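Local coordinates for protein fructose-bisphosphate aldolase (Plasmodium falciparum, PDB 4TR9) that belongs to the class I fructose-bisphosphate aldolases, enzymes built on a TIM-barrel fold and found here as an assembly of four chains, at residues G164-D168 against L169-E173; Q214-L217 against S218-K222. One frame throughout, in Å; residues are numbered along the deposited sequence.

Contact 1. Residues G164-D168 against L169-E173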
loop_
_atom_site.group_PDB
_atom_site.type_symbol
_atom_site.label_atom_id
_atom_site.label_comp_id
_atom_site.label_asym_id
_atom_site.label_seq_id
_atom_site.Cartn_x
_atom_site.Cartn_y
_atom_site.Cartn_z
ATOM N N GLY A 164 2.110 17.268 11.916
ATOM C CA GLY A 164 2.159 15.903 11.427
ATOM C C GLY A 164 3.055 15.719 10.216
ATOM O O GLY A 164 2.866 14.789 9.431
ATOM N N LYS A 165 4.032 16.606 10.063
ATOM C CA LYS A 165 4.977 16.516 8.956
ATOM C C LYS A 165 6.146 15.598 9.307
ATOM O O LYS A 165 6.660 15.643 10.424
ATOM C CB LYS A 165 5.495 17.905 8.577
ATOM C CG LYS A 165 4.431 18.852 8.053
ATOM C CD LYS A 165 5.045 20.179 7.637
ATOM C CE LYS A 165 3.989 21.139 7.123
ATOM N NZ LYS A 165 4.578 22.437 6.694
ATOM N N PRO A 166 6.578 14.763 8.346
ATOM C CA PRO A 166 6.008 14.653 6.999
ATOM C C PRO A 166 4.769 13.761 6.943
ATOM O O PRO A 166 4.746 12.692 7.553
ATOM C CB PRO A 166 7.152 14.037 6.193
ATOM C CG PRO A 166 7.875 13.196 7.184
ATOM C CD PRO A 166 7.776 13.919 8.505
ATOM N N THR A 167 3.749 14.208 6.216
ATOM C CA THR A 167 2.524 13.435 6.056
ATOM C C THR A 167 2.743 12.270 5.097
ATOM O O THR A 167 3.739 12.235 4.375
ATOM C CB THR A 167 1.368 14.308 5.533
ATOM O OG1 THR A 167 1.688 14.790 4.223
ATOM C CG2 THR A 167 1.131 15.490 6.461
ATOM N N ASP A 168 1.807 11.324 5.094
ATOM C CA ASP A 168 1.902 10.145 4.237
ATOM C C ASP A 168 1.952 10.515 2.759
ATOM O O ASP A 168 2.657 9.878 1.977
ATOM C CB ASP A 168 0.725 9.201 4.493
ATOM C CG ASP A 168 0.744 8.613 5.888
ATOM O OD1 ASP A 168 1.846 8.429 6.445
ATOM O OD2 ASP A 168 -0.348 8.333 6.428
ATOM N N LEU A 169 1.196 11.541 2.381
ATOM C CA LEU A 169 1.193 12.017 1.005
ATOM C C LEU A 169 2.569 12.552 0.624
ATOM O O LEU A 169 3.055 12.314 -0.481
ATOM C CB LEU A 169 0.126 13.098 0.811
ATOM C CG LEU A 169 0.035 13.740 -0.575
ATOM C CD1 LEU A 169 -0.121 12.678 -1.653
ATOM C CD2 LEU A 169 -1.117 14.731 -0.629
ATOM N N SER A 170 3.196 13.269 1.552
ATOM C CA SER A 170 4.529 13.815 1.329
ATOM C C SER A 170 5.567 12.708 1.204
ATOM O O SER A 170 6.437 12.755 0.333
ATOM C CB SER A 170 4.914 14.763 2.464
ATOM O OG SER A 170 6.258 15.193 2.335
ATOM N N ILE A 171 5.468 11.715 2.082
ATOM C CA ILE A 171 6.423 10.616 2.117
ATOM C C ILE A 171 6.325 9.743 0.869
ATOM O O ILE A 171 7.343 9.348 0.298
ATOM C CB ILE A 171 6.216 9.738 3.369
ATOM C CG1 ILE A 171 6.455 10.557 4.639
ATOM C CG2 ILE A 171 7.137 8.528 3.342
ATOM C CD1 ILE A 171 6.240 9.781 5.916
ATOM N N HIS A 172 5.101 9.453 0.440
ATOM C CA HIS A 172 4.897 8.539 -0.678
ATOM C C HIS A 172 5.214 9.190 -2.022
ATOM O O HIS A 172 5.736 8.534 -2.923
ATOM C CB HIS A 172 3.466 8.003 -0.689
ATOM C CG HIS A 172 3.287 6.802 -1.562
ATOM N ND1 HIS A 172 4.001 5.638 -1.378
ATOM C CD2 HIS A 172 2.485 6.585 -2.632
ATOM C CE1 HIS A 172 3.644 4.754 -2.291
ATOM N NE2 HIS A 172 2.725 5.304 -3.066
ATOM N N GLU A 173 4.894 10.472 -2.159
ATOM C CA GLU A 173 5.248 11.208 -3.368
ATOM C C GLU A 173 6.763 11.315 -3.490
ATOM O O GLU A 173 7.320 11.196 -4.583
ATOM C CB GLU A 173 4.607 12.600 -3.369
ATOM C CG GLU A 173 5.281 13.613 -4.295
ATOM C CD GLU A 173 5.215 13.231 -5.767
ATOM O OE1 GLU A 173 4.448 12.312 -6.125
ATOM O OE2 GLU A 173 5.937 13.857 -6.572
#
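I171 folds back from the first turn of its helix onto P166, and its side chain can be followed outward atom by atom. CB sits 3.7 Å from the T167 carbonyl oxygen O. CG1 lies opposite the carbonyl carbon of its own residue (chi1 -62°), a turn that brings it within 3.2 Å of T167 O and 3.9 Å from P166 CB. At the tip, CD1 reaches across to P166 O at 3.7 Å and also meets P166 CG, the side chain slanting over the proline ring. The peptide bond before P166 is cis. L157 of strand 150-157 and V212 of helix 206-226 also pack on the proline, while P166 O receives a hydrogen bond from Y7 of the third subunit.

All this happens where the loop after strand 150-157 turns into helix 168-187, one of the helices around the TIM barrel, with T167 as its N-cap. With chi1 at 64°, T167 OG1 is tucked between its own backbone N and carbonyl carbon, facing the first turn; there it takes a weak capping bond from S170 N at 3.4 Å. E127 is its stronger partner, hydrogen-bonded to the same hydroxyl. S170 CB rests against OG1 too, and S170 OG lies 4.1 Å from P166 CB.

The main chain then settles into helical pairing: I171 N gives its hydrogen to T167 O at 2.9 Å, and H172 N gives to D168 O at 2.9 Å. The D168 carboxylate turns outward instead, where OD2 bonds to N9 of the second subunit.

Contact 2. Residues Q214-L217 against S218-K222; sequences QKVL and SCVFK
V220 lies one turn beyond V216 on helix 206-226, and the tight part of the contact is here. Its CG1 stands anti to the backbone N (chi1 165°), which leaves CG2 opposite the carbonyl carbon, 3.2 Å from V216 O and 3.9 Å from V216 CG1, the two branched side chains slanting past each other. V220 N also hydrogen-bonds to V216 O at 2.8 Å. Next along, the F221 ring brings CD2 edge-on to L217 O at 3.2 Å, close to the ring plane, while F221 N reaches the same oxygen with an almost straight bond (175°). Strand 191-198 packs on V216, L217 and V220, as expected for the helix of a beta-alpha-beta unit.

The other side is looser. S218 N meets Q214 O at 3.2 Å, and the bond from C219 N to K215 O is weak. K215 points away from the following turn, its end making a weak, long ion pair with D168 of the fourth subunit. Q214 bonds weakly, OE1 to R266 and NE2 to Q225 of the third subunit. Apolar branches thus face the barrel strands, while the polar ends seem spent on long or weak links, some between subunits.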
loop_
_atom_site.group_PDB
_atom_site.type_symbol
_atom_site.label_atom_id
_atom_site.label_comp_id
_atom_site.label_asym_id
_atom_site.label_seq_id
_atom_site.Cartn_x
_atom_site.Cartn_y
_atom_site.Cartn_z
ATOM N N GLN A 214 13.581 6.601 9.758
ATOM C CA GLN A 214 13.337 5.171 9.627
ATOM C C GLN A 214 12.052 4.903 8.848
ATOM O O GLN A 214 11.985 3.980 8.037
ATOM C CB GLN A 214 13.271 4.513 11.007
ATOM C CG GLN A 214 12.948 3.029 10.979
ATOM C CD GLN A 214 12.966 2.404 12.359
ATOM O OE1 GLN A 214 13.526 2.966 13.301
ATOM N NE2 GLN A 214 12.351 1.234 12.486
ATOM N N LYS A 215 11.034 5.723 9.096
ATOM C CA LYS A 215 9.749 5.579 8.420
ATOM C C LYS A 215 9.852 5.959 6.946
ATOM O O LYS A 215 9.293 5.284 6.081
ATOM C CB LYS A 215 8.684 6.435 9.110
ATOM C CG LYS A 215 7.303 6.336 8.483
ATOM C CD LYS A 215 6.334 7.309 9.134
ATOM C CE LYS A 215 4.942 7.195 8.534
ATOM N NZ LYS A 215 4.340 5.852 8.767
ATOM N N VAL A 216 10.568 7.043 6.668
ATOM C CA VAL A 216 10.741 7.517 5.300
ATOM C C VAL A 216 11.556 6.528 4.470
ATOM O O VAL A 216 11.154 6.160 3.365
ATOM C CB VAL A 216 11.424 8.899 5.263
ATOM C CG1 VAL A 216 11.770 9.285 3.832
ATOM C CG2 VAL A 216 10.526 9.950 5.897
ATOM N N LEU A 217 12.692 6.093 5.011
ATOM C CA LEU A 217 13.567 5.158 4.311
ATOM C C LEU A 217 12.865 3.837 4.005
ATOM O O LEU A 217 13.123 3.214 2.976
ATOM C CB LEU A 217 14.837 4.899 5.124
ATOM C CG LEU A 217 15.848 6.049 5.166
ATOM C CD1 LEU A 217 17.120 5.623 5.884
ATOM C CD2 LEU A 217 16.160 6.546 3.761
ATOM N N SER A 218 11.979 3.413 4.900
ATOM C CA SER A 218 11.210 2.192 4.695
ATOM C C SER A 218 10.305 2.320 3.475
ATOM O O SER A 218 10.152 1.379 2.698
ATOM C CB SER A 218 10.380 1.862 5.936
ATOM O OG SER A 218 9.568 0.721 5.718
ATOM N N CYS A 219 9.707 3.496 3.314
ATOM C CA CYS A 219 8.816 3.757 2.191
ATOM C C CYS A 219 9.602 4.005 0.907
ATOM O O CYS A 219 9.155 3.649 -0.184
ATOM C CB CYS A 219 7.910 4.951 2.494
ATOM S SG CYS A 219 6.668 5.286 1.226
ATOM N N VAL A 220 10.776 4.616 1.044
ATOM C CA VAL A 220 11.630 4.897 -0.105
ATOM C C VAL A 220 12.095 3.602 -0.765
ATOM O O VAL A 220 11.919 3.414 -1.967
ATOM C CB VAL A 220 12.859 5.741 0.291
ATOM C CG1 VAL A 220 13.905 5.717 -0.813
ATOM C CG2 VAL A 220 12.442 7.170 0.602
ATOM N N PHE A 221 12.677 2.709 0.029
ATOM C CA PHE A 221 13.149 1.429 -0.489
ATOM C C PHE A 221 11.996 0.552 -0.960
ATOM O O PHE A 221 12.151 -0.239 -1.890
ATOM C CB PHE A 221 13.974 0.692 0.568
ATOM C CG PHE A 221 15.395 1.163 0.657
ATOM C CD1 PHE A 221 16.368 0.621 -0.165
ATOM C CD2 PHE A 221 15.758 2.152 1.555
ATOM C CE1 PHE A 221 17.680 1.054 -0.092
ATOM C CE2 PHE A 221 17.067 2.589 1.635
ATOM C CZ PHE A 221 18.030 2.039 0.810
ATOM N N LYS A 222 10.841 0.691 -0.316
ATOM C CA LYS A 222 9.651 -0.030 -0.745
ATOM C C LYS A 222 9.296 0.372 -2.169
ATOM O O LYS A 222 9.110 -0.479 -3.035
ATOM C CB LYS A 222 8.475 0.240 0.195
ATOM C CG LYS A 222 7.192 -0.486 -0.185
ATOM C CD LYS A 222 7.411 -1.987 -0.274
ATOM C CE LYS A 222 6.090 -2.739 -0.354
ATOM N NZ LYS A 222 5.270 -2.336 -1.530
#

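Contacts 1 and 2 lie on neighbouring helices of the barrel, their centres about 11 Å apart, and they touch directly: I171 CG2 packs on C219 CB at 3.8 Å, and H172 ND1 lies 3.7 Å from C219 SG. Contact 1 is the more buried, although it is farther from the chain's centre, with three other subunits, helix 206-226 and strand 150-157 all within reach. Contact 2 is only partly buried, with one flank against strand 191-198 and another near the third subunit. Their chemistry follows: T167 caps helix 168-187, and the proline after a cis peptide lies in the loop before it, whereas 214-222 is continuous helix interior with no side-chain hydrogen bond across it.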